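Local coordinates for protein haemagglutinin I (Physarum polycephalum, PDB 3A5P) that probably binds carbohydrates as a small lectin that agglutinates cells, using a compact beta-sandwich related to the legume lectin fold, at residues A[11-16]-A[32-37]; A[38-43]-A[98-103]; A[66-71]-A[94-99]. All blocks are in the same frame, centred on the assembly; numbering follows the deposited sequence.

Interaction 1: residues A[11-16]-A[32-37]; sequences AGLGAN and VTVTGY
Asn16 and Thr35 bring their backbones to a CA–CA separation of 5.1 Å, where Thr35 N donates to Asn16 O at 3.0 Å with an N-H...O angle of 151°. The same carbonyl oxygen also accepts from water 1, and the CA-H of Val34 makes a weaker C-H...O contact with it, Val34 CA lying 3.2 Å from Asn16 O. Water 1 also bonds to Thr33 OG1, which is hydrogen-bonded to Ala18 O as well, tying the loop end to the strand.

The Asn16 and Thr35 side chains cross obliquely and do not bond directly, Asn16 OD1 lying 3.6 Å from Thr35 OG1. Water 2 closes this gap, donating to Asn16 OD1 at 2.9 Å and lying 2.6 Å from Thr35 OG1. A chi1 of -70° sets Asn16 CG anti to the carbonyl carbon and puts it beside the backbone N. Farther along the same side chain, OD1 also meets Thr35 CB.

Next to these polar groups, Leu13 crosses Val34 at about a right angle. Leu13 CD2 touches Val34 CG1 at 3.7 Å, with CD1 slightly farther off. Phe80 packs against both of these residues, while Pro29 of the second subunit packs on Thr35. Leu13 O accepts Asn16 N in the turn of the loop. After Val34 the strand ends in a type II beta turn, closed by Tyr37 N to Val34 O at 2.9 Å, with Gly36 at its third position. The Thr35–Asn16 bond follows the backbone pairing of Thr33 with Ala18, marking the end of an antiparallel strand pair at the margin of a beta-sandwich sheet.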
ATOM      1  N   ALA A  11      13.736  -9.499 -10.357  1.00 18.49           N
ATOM      2  CA  ALA A  11      13.022  -8.778 -11.407  1.00 19.23           C
ATOM      3  C   ALA A  11      13.765  -7.507 -11.817  1.00 19.94           C
ATOM      4  O   ALA A  11      13.323  -6.778 -12.709  1.00 20.34           O
ATOM      5  CB  ALA A  11      11.607  -8.451 -10.956  1.00 18.89           C
ATOM      6  N   GLY A  12      14.893  -7.246 -11.161  1.00 20.29           N
ATOM      7  CA  GLY A  12      15.674  -6.035 -11.407  1.00 20.62           C
ATOM      8  C   GLY A  12      14.906  -4.800 -10.966  1.00 21.35           C
ATOM      9  O   GLY A  12      15.010  -3.734 -11.582  1.00 21.12           O
ATOM     10  N   LEU A  13      14.104  -4.946  -9.909  1.00 20.12           N
ATOM     11  CA  LEU A  13      13.264  -3.852  -9.480  1.00 19.81           C
ATOM     12  C   LEU A  13      14.042  -2.838  -8.644  1.00 20.05           C
ATOM     13  O   LEU A  13      13.698  -1.659  -8.644  1.00 19.24           O
ATOM     14  CB  LEU A  13      12.035  -4.369  -8.717  1.00 19.00           C
ATOM     15  CG  LEU A  13      10.910  -4.944  -9.586  1.00 20.03           C
ATOM     16  CD1 LEU A  13       9.962  -5.773  -8.707  1.00 19.25           C
ATOM     17  CD2 LEU A  13      10.163  -3.840 -10.351  1.00 21.48           C
ATOM     18  N   GLY A  14      15.073  -3.306  -7.931  1.00 20.37           N
ATOM     19  CA  GLY A  14      15.898  -2.449  -7.070  1.00 21.22           C
ATOM     20  C   GLY A  14      15.094  -1.644  -6.065  1.00 21.54           C
ATOM     21  O   GLY A  14      14.218  -2.202  -5.378  1.00 22.29           O
ATOM     22  N   ALA A  15      15.359  -0.335  -5.999  1.00 21.10           N
ATOM     23  CA  ALA A  15      14.723   0.536  -5.009  1.00 20.76           C
ATOM     24  C   ALA A  15      13.249   0.788  -5.302  1.00 19.82           C
ATOM     25  O   ALA A  15      12.573   1.428  -4.506  1.00 19.74           O
ATOM     26  CB  ALA A  15      15.479   1.871  -4.868  1.00 21.74           C
ATOM     27  N   ASN A  16      12.746   0.283  -6.431  1.00 19.57           N
ATOM     28  CA  ASN A  16      11.309   0.347  -6.714  1.00 19.67           C
ATOM     29  C   ASN A  16      10.510  -0.575  -5.810  1.00 18.82           C
ATOM     30  O   ASN A  16       9.300  -0.378  -5.637  1.00 18.48           O
ATOM     31  CB  ASN A  16      10.986   0.010  -8.171  1.00 20.59           C
ATOM     32  CG  ASN A  16      11.458   1.095  -9.137  1.00 24.85           C
ATOM     33  OD1 ASN A  16      11.346   2.279  -8.845  1.00 29.16           O
ATOM     34  ND2 ASN A  16      11.976   0.685 -10.293  1.00 30.84           N
ATOM     35  N   VAL A  32       3.835  -4.798   0.698  1.00 14.65           N
ATOM     36  CA  VAL A  32       4.927  -4.858  -0.272  1.00 14.20           C
ATOM     37  C   VAL A  32       4.578  -3.931  -1.428  1.00 14.56           C
ATOM     38  O   VAL A  32       3.546  -4.114  -2.096  1.00 14.47           O
ATOM     39  CB  VAL A  32       5.227  -6.297  -0.781  1.00 14.32           C
ATOM     40  CG1 VAL A  32       6.322  -6.259  -1.845  1.00 14.73           C
ATOM     41  CG2 VAL A  32       5.688  -7.157   0.375  1.00 15.03           C
ATOM     42  N   THR A  33       5.443  -2.943  -1.644  1.00 14.56           N
ATOM     43  CA  THR A  33       5.175  -1.879  -2.595  1.00 15.14           C
ATOM     44  C   THR A  33       6.133  -1.963  -3.776  1.00 14.97           C
ATOM     45  O   THR A  33       7.306  -2.274  -3.597  1.00 14.89           O
ATOM     46  CB  THR A  33       5.298  -0.478  -1.934  1.00 15.36           C
ATOM     47  OG1 THR A  33       6.634  -0.303  -1.397  1.00 15.36           O
ATOM     48  CG2 THR A  33       4.212  -0.314  -0.832  1.00 16.37           C
ATOM     49  N   VAL A  34       5.610  -1.719  -4.974  1.00 15.72           N
ATOM     50  CA  VAL A  34       6.433  -1.677  -6.201  1.00 15.64           C
ATOM     51  C   VAL A  34       5.950  -0.463  -6.972  1.00 16.26           C
ATOM     52  O   VAL A  34       4.752  -0.361  -7.313  1.00 15.52           O
ATOM     53  CB  VAL A  34       6.247  -2.954  -7.096  1.00 15.56           C
ATOM     54  CG1 VAL A  34       7.165  -2.877  -8.342  1.00 15.72           C
ATOM     55  CG2 VAL A  34       6.511  -4.232  -6.306  1.00 16.73           C
ATOM     56  N   THR A  35       6.865   0.463  -7.233  1.00 16.63           N
ATOM     57  CA  THR A  35       6.506   1.727  -7.862  1.00 17.36           C
ATOM     58  C   THR A  35       5.737   1.475  -9.150  1.00 17.89           C
ATOM     59  O   THR A  35       6.199   0.700 -10.018  1.00 17.69           O
ATOM     60  CB  THR A  35       7.771   2.525  -8.171  1.00 17.85           C
ATOM     61  OG1 THR A  35       8.398   2.908  -6.938  1.00 18.36           O
ATOM     62  CG2 THR A  35       7.434   3.762  -9.016  1.00 18.11           C
ATOM     63  N   GLY A  36       4.559   2.101  -9.252  1.00 17.30           N
ATOM     64  CA  GLY A  36       3.731   2.018 -10.453  1.00 18.69           C
ATOM     65  C   GLY A  36       2.583   1.031 -10.282  1.00 18.21           C
ATOM     66  O   GLY A  36       1.657   0.998 -11.096  1.00 18.49           O
ATOM     67  N   TYR A  37       2.648   0.226  -9.222  1.00 17.60           N
ATOM     68  CA  TYR A  37       1.641  -0.797  -8.991  1.00 17.33           C
ATOM     69  C   TYR A  37       0.946  -0.637  -7.654  1.00 17.22           C
ATOM     70  O   TYR A  37       1.459   0.034  -6.760  1.00 16.17           O
ATOM     71  CB  TYR A  37       2.295  -2.181  -9.026  1.00 18.47           C
ATOM     72  CG  TYR A  37       2.967  -2.458 -10.353  1.00 19.27           C
ATOM     73  CD1 TYR A  37       2.236  -2.994 -11.418  1.00 19.77           C
ATOM     74  CD2 TYR A  37       4.310  -2.149 -10.546  1.00 20.72           C
ATOM     75  CE1 TYR A  37       2.841  -3.239 -12.655  1.00 22.10           C
ATOM     76  CE2 TYR A  37       4.938  -2.391 -11.780  1.00 23.12           C
ATOM     77  CZ  TYR A  37       4.187  -2.934 -12.821  1.00 23.53           C
ATOM     78  OH  TYR A  37       4.775  -3.188 -14.031  1.00 25.06           O
TER
HETATM   79  O   HOH W   1       8.511   0.651  -3.225  1.00 17.23           O
HETATM   80  O   HOH W   2      10.510   4.480  -7.133  1.00 23.91           O

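Interaction 2: residues A[38-43]-A[98-103]; sequences APITFS and LTLKKL
Ala38 and Lys101 meet through their backbones: Ala38 N donates to Lys101 O at 2.9 Å, with an N-H...O angle of 164°. Water 3 makes a second link beside it, donating to Ala38 O and accepting from Lys101 N, 2.8 Å from each. Direct bond and water together fasten the C-terminal segment to the start of segment 38-43.

The Ile40 side chain carries the apolar part. Its CB points toward segment 98-103, and CG1 leaves it anti to the carbonyl carbon (chi1 -54°), coming within 4.1 Å of Leu100 CD2. The tip, CD1, is the atom most engaged: it lies 3.7 Å from Leu100 CD2 and 4.1 Å from Leu98 CD1, so that it meets one methyl of each leucine. Ile40 and Leu100 cross at about a right angle.

At the other end Leu103 leans over the start of the segment, its CG 3.6 Å from Ala38 N and its CD2 3.8 Å from Ala38 CB. Lys101 leads its long chain away, and NZ bonds to Asn60 O and forms salt bridges with Asp63 and with Asp62 of the second subunit. His59 of that subunit packs on Leu103. Strand 40-43 lies between strands 30-34 and 54-60 in the five-stranded sheet; Ile40 also touches Val58, while Leu98 and Leu100 rest on Val86 of strand 85-89 in the opposing sheet.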
ATOM      1  N   ALA A  38      -0.198  -1.319  -7.524  1.00 16.46           N
ATOM      2  CA  ALA A  38      -0.934  -1.389  -6.257  1.00 16.54           C
ATOM      3  C   ALA A  38      -0.145  -2.191  -5.217  1.00 16.44           C
ATOM      4  O   ALA A  38       0.452  -3.229  -5.561  1.00 16.45           O
ATOM      5  CB  ALA A  38      -2.309  -1.981  -6.483  1.00 16.69           C
ATOM      6  N   PRO A  39      -0.099  -1.702  -3.948  1.00 17.04           N
ATOM      7  CA  PRO A  39       0.555  -2.480  -2.898  1.00 16.40           C
ATOM      8  C   PRO A  39      -0.109  -3.846  -2.727  1.00 16.43           C
ATOM      9  O   PRO A  39      -1.317  -3.994  -2.962  1.00 16.52           O
ATOM     10  CB  PRO A  39       0.359  -1.628  -1.627  1.00 17.23           C
ATOM     11  CG  PRO A  39       0.204  -0.205  -2.152  1.00 17.89           C
ATOM     12  CD  PRO A  39      -0.589  -0.401  -3.449  1.00 16.99           C
ATOM     13  N   ILE A  40       0.703  -4.833  -2.381  1.00 15.39           N
ATOM     14  CA  ILE A  40       0.213  -6.126  -1.937  1.00 15.88           C
ATOM     15  C   ILE A  40       0.160  -6.071  -0.411  1.00 15.77           C
ATOM     16  O   ILE A  40       1.179  -5.810   0.219  1.00 16.52           O
ATOM     17  CB  ILE A  40       1.176  -7.261  -2.377  1.00 16.00           C
ATOM     18  CG1 ILE A  40       1.433  -7.216  -3.897  1.00 16.26           C
ATOM     19  CG2 ILE A  40       0.694  -8.663  -1.858  1.00 14.94           C
ATOM     20  CD1 ILE A  40       2.650  -8.020  -4.296  1.00 21.82           C
ATOM     21  N   THR A  41      -1.020  -6.297   0.172  1.00 14.82           N
ATOM     22  CA  THR A  41      -1.189  -6.264   1.631  1.00 15.27           C
ATOM     23  C   THR A  41      -1.196  -7.683   2.211  1.00 15.13           C
ATOM     24  O   THR A  41      -1.853  -8.581   1.679  1.00 15.58           O
ATOM     25  CB  THR A  41      -2.511  -5.510   2.057  1.00 15.04           C
ATOM     26  OG1 THR A  41      -2.496  -4.184   1.521  1.00 14.91           O
ATOM     27  CG2 THR A  41      -2.645  -5.451   3.602  1.00 14.94           C
ATOM     28  N   PHE A  42      -0.426  -7.875   3.274  1.00 15.09           N
ATOM     29  CA  PHE A  42      -0.405  -9.123   4.034  1.00 15.57           C
ATOM     30  C   PHE A  42      -1.016  -8.802   5.388  1.00 15.90           C
ATOM     31  O   PHE A  42      -0.600  -7.853   6.038  1.00 15.53           O
ATOM     32  CB  PHE A  42       1.045  -9.592   4.256  1.00 15.72           C
ATOM     33  CG  PHE A  42       1.775  -9.944   2.993  1.00 15.88           C
ATOM     34  CD1 PHE A  42       1.996 -11.283   2.661  1.00 17.63           C
ATOM     35  CD2 PHE A  42       2.254  -8.947   2.142  1.00 16.39           C
ATOM     36  CE1 PHE A  42       2.675 -11.624   1.479  1.00 19.11           C
ATOM     37  CE2 PHE A  42       2.924  -9.277   0.956  1.00 17.95           C
ATOM     38  CZ  PHE A  42       3.145 -10.613   0.633  1.00 17.98           C
ATOM     39  N   SER A  43      -1.999  -9.579   5.816  1.00 16.99           N
ATOM     40  CA  SER A  43      -2.664  -9.282   7.098  1.00 17.33           C
ATOM     41  C   SER A  43      -3.435 -10.486   7.619  1.00 19.03           C
ATOM     42  O   SER A  43      -3.590 -11.489   6.915  1.00 19.60           O
ATOM     43  CB  SER A  43      -3.599  -8.057   6.960  1.00 17.66           C
ATOM     44  OG  SER A  43      -4.762  -8.360   6.195  1.00 18.16           O
ATOM     45  N   LEU A  98       0.628 -14.375  -8.122  1.00 18.84           N
ATOM     46  CA  LEU A  98      -0.205 -13.265  -8.579  1.00 18.14           C
ATOM     47  C   LEU A  98       0.604 -12.385  -9.531  1.00 18.25           C
ATOM     48  O   LEU A  98       1.833 -12.526  -9.662  1.00 17.48           O
ATOM     49  CB  LEU A  98      -0.754 -12.436  -7.387  1.00 18.71           C
ATOM     50  CG  LEU A  98       0.251 -11.750  -6.430  1.00 19.10           C
ATOM     51  CD1 LEU A  98       0.785 -10.413  -6.991  1.00 17.81           C
ATOM     52  CD2 LEU A  98      -0.328 -11.513  -4.997  1.00 18.38           C
ATOM     53  N   THR A  99      -0.103 -11.478 -10.186  1.00 18.18           N
ATOM     54  CA  THR A  99       0.548 -10.471 -11.002  0.50 18.30           C
ATOM     55  C   THR A  99       0.165  -9.100 -10.520  1.00 18.17           C
ATOM     56  O   THR A  99      -1.016  -8.816 -10.224  1.00 17.94           O
ATOM     57  CB  THR A  99       0.222 -10.591 -12.497  0.50 18.60           C
ATOM     58  OG1 THR A  99      -1.196 -10.687 -12.677  0.50 19.51           O
ATOM     59  CG2 THR A  99       0.899 -11.804 -13.070  0.50 18.36           C
ATOM     60  N   LEU A 100       1.193  -8.260 -10.406  1.00 17.96           N
ATOM     61  CA  LEU A 100       1.050  -6.867  -9.986  1.00 17.74           C
ATOM     62  C   LEU A 100       0.026  -6.143 -10.848  1.00 18.81           C
ATOM     63  O   LEU A 100      -0.043  -6.377 -12.064  1.00 19.09           O
ATOM     64  CB  LEU A 100       2.403  -6.149 -10.082  1.00 18.12           C
ATOM     65  CG  LEU A 100       3.480  -6.648  -9.104  1.00 17.19           C
ATOM     66  CD1 LEU A 100       4.827  -5.905  -9.322  1.00 16.38           C
ATOM     67  CD2 LEU A 100       3.020  -6.555  -7.643  1.00 17.46           C
ATOM     68  N   LYS A 101      -0.742  -5.262 -10.224  1.00 18.29           N
ATOM     69  CA  LYS A 101      -1.762  -4.486 -10.928  1.00 19.32           C
ATOM     70  C   LYS A 101      -1.282  -3.064 -11.119  1.00 19.44           C
ATOM     71  O   LYS A 101      -0.984  -2.363 -10.136  1.00 18.40           O
ATOM     72  CB  LYS A 101      -3.062  -4.504 -10.127  1.00 19.95           C
ATOM     73  CG  LYS A 101      -3.701  -5.862 -10.113  1.00 23.04           C
ATOM     74  CD  LYS A 101      -4.370  -6.154  -8.780  1.00 29.20           C
ATOM     75  CE  LYS A 101      -5.601  -5.342  -8.571  1.00 29.51           C
ATOM     76  NZ  LYS A 101      -6.581  -6.120  -7.775  1.00 30.76           N
ATOM     77  N   LYS A 102      -1.184  -2.636 -12.381  1.00 19.72           N
ATOM     78  CA  LYS A 102      -0.740  -1.275 -12.665  1.00 21.59           C
ATOM     79  C   LYS A 102      -1.740  -0.276 -12.122  1.00 21.29           C
ATOM     80  O   LYS A 102      -2.950  -0.480 -12.224  1.00 21.76           O
ATOM     81  CB  LYS A 102      -0.538  -1.034 -14.167  1.00 22.39           C
ATOM     82  CG  LYS A 102       0.738  -1.577 -14.671  1.00 26.58           C
ATOM     83  CD  LYS A 102       1.174  -0.889 -15.948  1.00 32.90           C
ATOM     84  CE  LYS A 102       2.456  -1.553 -16.482  1.00 36.72           C
ATOM     85  NZ  LYS A 102       2.873  -0.969 -17.805  1.00 40.72           N
ATOM     86  N   LEU A 103      -1.234   0.791 -11.518  1.00 21.88           N
ATOM     87  CA  LEU A 103      -2.103   1.918 -11.157  1.00 21.82           C
ATOM     88  C   LEU A 103      -2.338   2.772 -12.403  1.00 23.31           C
ATOM     89  O   LEU A 103      -1.400   3.222 -13.060  1.00 24.24           O
ATOM     90  CB  LEU A 103      -1.530   2.732  -9.993  1.00 21.86           C
ATOM     91  CG  LEU A 103      -1.306   1.925  -8.703  1.00 19.79           C
ATOM     92  CD1 LEU A 103      -0.599   2.791  -7.670  1.00 19.91           C
ATOM     93  CD2 LEU A 103      -2.627   1.372  -8.137  1.00 21.28           C
TER
HETATM   94  O   HOH W   3      -0.469  -5.026  -7.477  1.00 14.56           O

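Interaction 3: residues A[66-71]-A[94-99]; sequences FQLGYE and DAQHLT
Phe66 CG stands between its backbone N and carbonyl carbon (chi1 39°), and Gln96 CG lies anti to its carbonyl carbon, beside N, with the chain extended beyond it; from there the two side chains slide past each other in opposite directions. Gln96 CB comes over the centre of the Phe66 ring, 3.5 Å from its centroid and almost on the ring normal, a CH-pi contact. Farther out, the amide plane is turned 33° from the ring, and Gln96 OE1 rests 3.2 Å from Phe66 CB.

The contact joins strand 63-70, outermost in the five-stranded sheet, to strand 96-99, outermost in the four-stranded one. It thus bridges the two layers of the lectin beta-sandwich along one margin; the axes of 66-70 and 96-99 approach to 9.0 Å and run roughly antiparallel.

Gln96 NE2 donates to Gln67 O at 3.2 Å, with an N-H...O angle of 146°; the oxygen lies in the Gln96 amide plane, whereas the donor stands above the carbonyl plane of Gln67. Leu68 CD2 packs 3.9 Å from the same NE2. Around the Phe66 ring, His97 O approaches the edge, 3.5 Å from CE2, and Leu98 CD2 reaches CZ obliquely at 3.9 Å. The Gln67 side-chain amide is hydrogen-bonded to Thr49, Val50, Pro47 and Thr57, and His97 NE2 to Asn85 OD1.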
ATOM      1  N   PHE A  66      -5.360 -14.598  -2.103  1.00 19.32           N
ATOM      2  CA  PHE A  66      -5.356 -15.951  -1.514  1.00 20.02           C
ATOM      3  C   PHE A  66      -4.939 -15.881  -0.063  1.00 20.30           C
ATOM      4  O   PHE A  66      -4.556 -14.810   0.425  1.00 20.49           O
ATOM      5  CB  PHE A  66      -4.426 -16.933  -2.275  1.00 19.75           C
ATOM      6  CG  PHE A  66      -3.126 -16.317  -2.759  1.00 20.11           C
ATOM      7  CD1 PHE A  66      -2.079 -16.049  -1.867  1.00 20.91           C
ATOM      8  CD2 PHE A  66      -2.954 -15.998  -4.113  1.00 22.48           C
ATOM      9  CE1 PHE A  66      -0.873 -15.468  -2.321  1.00 21.52           C
ATOM     10  CE2 PHE A  66      -1.756 -15.416  -4.574  1.00 21.90           C
ATOM     11  CZ  PHE A  66      -0.716 -15.161  -3.672  1.00 20.50           C
ATOM     12  N   GLN A  67      -4.969 -17.024   0.617  1.00 20.02           N
ATOM     13  CA  GLN A  67      -4.514 -17.093   1.986  1.00 19.82           C
ATOM     14  C   GLN A  67      -3.415 -18.130   2.083  1.00 20.56           C
ATOM     15  O   GLN A  67      -3.491 -19.190   1.429  1.00 20.37           O
ATOM     16  CB  GLN A  67      -5.676 -17.465   2.902  1.00 20.05           C
ATOM     17  CG  GLN A  67      -5.366 -17.348   4.385  1.00 19.54           C
ATOM     18  CD  GLN A  67      -6.611 -17.622   5.233  1.00 20.43           C
ATOM     19  OE1 GLN A  67      -6.836 -18.756   5.661  1.00 21.73           O
ATOM     20  NE2 GLN A  67      -7.445 -16.594   5.425  1.00 19.43           N
ATOM     21  N   LEU A  68      -2.416 -17.822   2.909  1.00 20.00           N
ATOM     22  CA  LEU A  68      -1.269 -18.678   3.177  1.00 21.14           C
ATOM     23  C   LEU A  68      -1.393 -19.248   4.591  1.00 20.83           C
ATOM     24  O   LEU A  68      -1.949 -18.597   5.478  1.00 21.51           O
ATOM     25  CB  LEU A  68       0.009 -17.849   3.145  1.00 21.57           C
ATOM     26  CG  LEU A  68       0.183 -16.795   2.028  1.00 25.24           C
ATOM     27  CD1 LEU A  68       1.277 -15.800   2.410  1.00 27.08           C
ATOM     28  CD2 LEU A  68       0.533 -17.504   0.740  1.00 25.52           C
ATOM     29  N   GLY A  69      -0.848 -20.439   4.795  1.00 21.15           N
ATOM     30  CA  GLY A  69      -0.815 -21.066   6.119  1.00 20.71           C
ATOM     31  C   GLY A  69       0.608 -21.260   6.607  1.00 21.25           C
ATOM     32  O   GLY A  69       1.568 -21.345   5.802  1.00 20.90           O
ATOM     33  N   TYR A  70       0.752 -21.327   7.923  1.00 20.89           N
ATOM     34  CA  TYR A  70       2.053 -21.592   8.522  1.00 21.71           C
ATOM     35  C   TYR A  70       1.943 -22.232   9.908  1.00 22.13           C
ATOM     36  O   TYR A  70       0.906 -22.156  10.584  1.00 21.49           O
ATOM     37  CB  TYR A  70       2.927 -20.309   8.558  1.00 20.73           C
ATOM     38  CG  TYR A  70       2.489 -19.247   9.555  1.00 20.81           C
ATOM     39  CD1 TYR A  70       3.000 -19.235  10.862  1.00 20.17           C
ATOM     40  CD2 TYR A  70       1.558 -18.252   9.199  1.00 19.21           C
ATOM     41  CE1 TYR A  70       2.612 -18.271  11.785  1.00 20.98           C
ATOM     42  CE2 TYR A  70       1.150 -17.267  10.135  1.00 19.12           C
ATOM     43  CZ  TYR A  70       1.685 -17.296  11.429  1.00 19.65           C
ATOM     44  OH  TYR A  70       1.296 -16.365  12.362  1.00 18.02           O
ATOM     45  N   GLU A  71       3.026 -22.891  10.290  1.00 23.41           N
ATOM     46  CA  GLU A  71       3.221 -23.387  11.636  1.00 24.62           C
ATOM     47  C   GLU A  71       4.437 -22.665  12.197  1.00 25.18           C
ATOM     48  O   GLU A  71       5.284 -22.183  11.438  1.00 25.30           O
ATOM     49  CB  GLU A  71       3.480 -24.900  11.610  1.00 24.89           C
ATOM     50  CG  GLU A  71       2.388 -25.723  10.956  1.00 25.91           C
ATOM     51  CD  GLU A  71       1.082 -25.726  11.745  1.00 27.90           C
ATOM     52  OE1 GLU A  71       1.100 -25.384  12.957  1.00 29.92           O
ATOM     53  OE2 GLU A  71       0.045 -26.066  11.138  1.00 28.04           O
ATOM     54  N   ASP A  94       1.243 -25.157  -1.184  1.00 27.20           N
ATOM     55  CA  ASP A  94       1.946 -24.738  -2.399  1.00 27.57           C
ATOM     56  C   ASP A  94       2.154 -23.227  -2.446  1.00 26.09           C
ATOM     57  O   ASP A  94       1.376 -22.472  -1.874  1.00 24.86           O
ATOM     58  CB  ASP A  94       1.203 -25.222  -3.631  1.00 28.77           C
ATOM     59  CG  ASP A  94       1.184 -26.738  -3.722  1.00 32.57           C
ATOM     60  OD1 ASP A  94       2.266 -27.360  -3.546  1.00 36.49           O
ATOM     61  OD2 ASP A  94       0.084 -27.291  -3.942  1.00 38.18           O
ATOM     62  N   ALA A  95       3.227 -22.810  -3.116  1.00 25.16           N
ATOM     63  CA  ALA A  95       3.429 -21.400  -3.432  1.00 24.45           C
ATOM     64  C   ALA A  95       2.275 -20.946  -4.311  1.00 23.58           C
ATOM     65  O   ALA A  95       1.683 -21.753  -5.048  1.00 23.99           O
ATOM     66  CB  ALA A  95       4.789 -21.179  -4.144  1.00 24.22           C
ATOM     67  N   GLN A  96       1.929 -19.665  -4.216  1.00 22.25           N
ATOM     68  CA  GLN A  96       0.818 -19.122  -4.988  1.00 22.07           C
ATOM     69  C   GLN A  96       1.281 -17.908  -5.775  1.00 21.60           C
ATOM     70  O   GLN A  96       2.098 -17.125  -5.291  1.00 21.33           O
ATOM     71  CB  GLN A  96      -0.336 -18.792  -4.053  1.00 22.77           C
ATOM     72  CG  GLN A  96      -0.841 -20.062  -3.349  1.00 24.63           C
ATOM     73  CD  GLN A  96      -2.080 -19.833  -2.569  1.00 29.13           C
ATOM     74  OE1 GLN A  96      -3.171 -19.719  -3.132  1.00 28.91           O
ATOM     75  NE2 GLN A  96      -1.933 -19.754  -1.250  1.00 31.51           N
ATOM     76  N   HIS A  97       0.773 -17.779  -6.995  1.00 20.02           N
ATOM     77  CA  HIS A  97       1.194 -16.734  -7.897  1.00 19.49           C
ATOM     78  C   HIS A  97       0.154 -15.614  -7.979  1.00 18.92           C
ATOM     79  O   HIS A  97      -1.049 -15.874  -7.925  1.00 19.18           O
ATOM     80  CB  HIS A  97       1.415 -17.349  -9.286  1.00 19.74           C
ATOM     81  CG  HIS A  97       1.745 -16.358 -10.353  1.00 19.14           C
ATOM     82  ND1 HIS A  97       0.782 -15.790 -11.161  1.00 20.95           N
ATOM     83  CD2 HIS A  97       2.933 -15.861 -10.771  1.00 18.74           C
ATOM     84  CE1 HIS A  97       1.363 -14.970 -12.021  1.00 20.97           C
ATOM     85  NE2 HIS A  97       2.670 -14.987 -11.799  1.00 18.87           N
ATOM     86  N   LEU A  98       0.628 -14.375  -8.122  1.00 18.84           N
ATOM     87  CA  LEU A  98      -0.205 -13.265  -8.579  1.00 18.14           C
ATOM     88  C   LEU A  98       0.604 -12.385  -9.531  1.00 18.25           C
ATOM     89  O   LEU A  98       1.833 -12.526  -9.662  1.00 17.48           O
ATOM     90  CB  LEU A  98      -0.754 -12.436  -7.387  1.00 18.71           C
ATOM     91  CG  LEU A  98       0.251 -11.750  -6.430  1.00 19.10           C
ATOM     92  CD1 LEU A  98       0.785 -10.413  -6.991  1.00 17.81           C
ATOM     93  CD2 LEU A  98      -0.328 -11.513  -4.997  1.00 18.38           C
ATOM     94  N   THR A  99      -0.103 -11.478 -10.186  1.00 18.18           N
ATOM     95  CA  THR A  99       0.548 -10.471 -11.002  0.50 18.30           C
ATOM     96  C   THR A  99       0.165  -9.100 -10.520  1.00 18.17           C
ATOM     97  O   THR A  99      -1.016  -8.816 -10.224  1.00 17.94           O
ATOM     98  CB  THR A  99       0.222 -10.591 -12.497  0.50 18.60           C
ATOM     99  OG1 THR A  99      -1.196 -10.687 -12.677  0.50 19.51           O
ATOM    100  CG2 THR A  99       0.899 -11.804 -13.070  0.50 18.36           C
TER

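Overall arrangement
Interactions 1 and 3 lie on opposite sides of the chain's centre, about 20 Å apart between centres, and both are only partly buried; interaction 2 is mostly buried, with no touching residue exposed. The five-stranded sheet reaches all three: interaction 1 fastens a loop to strand 30-34, interaction 2 brings the C-terminal segment against strand 40-43, and interaction 3 sets outermost strand 63-70 against strand 96-99 of the other sheet. Interactions 2 and 3 share Leu98 and Thr99, of which Leu98 makes contacts in both. Both water bridges of interaction 1 end on a threonine hydroxyl, whereas that of interaction 2 links backbone atoms only; a ring and an amide dominate interaction 3. The second subunit touches interactions 1 and 2, not 3.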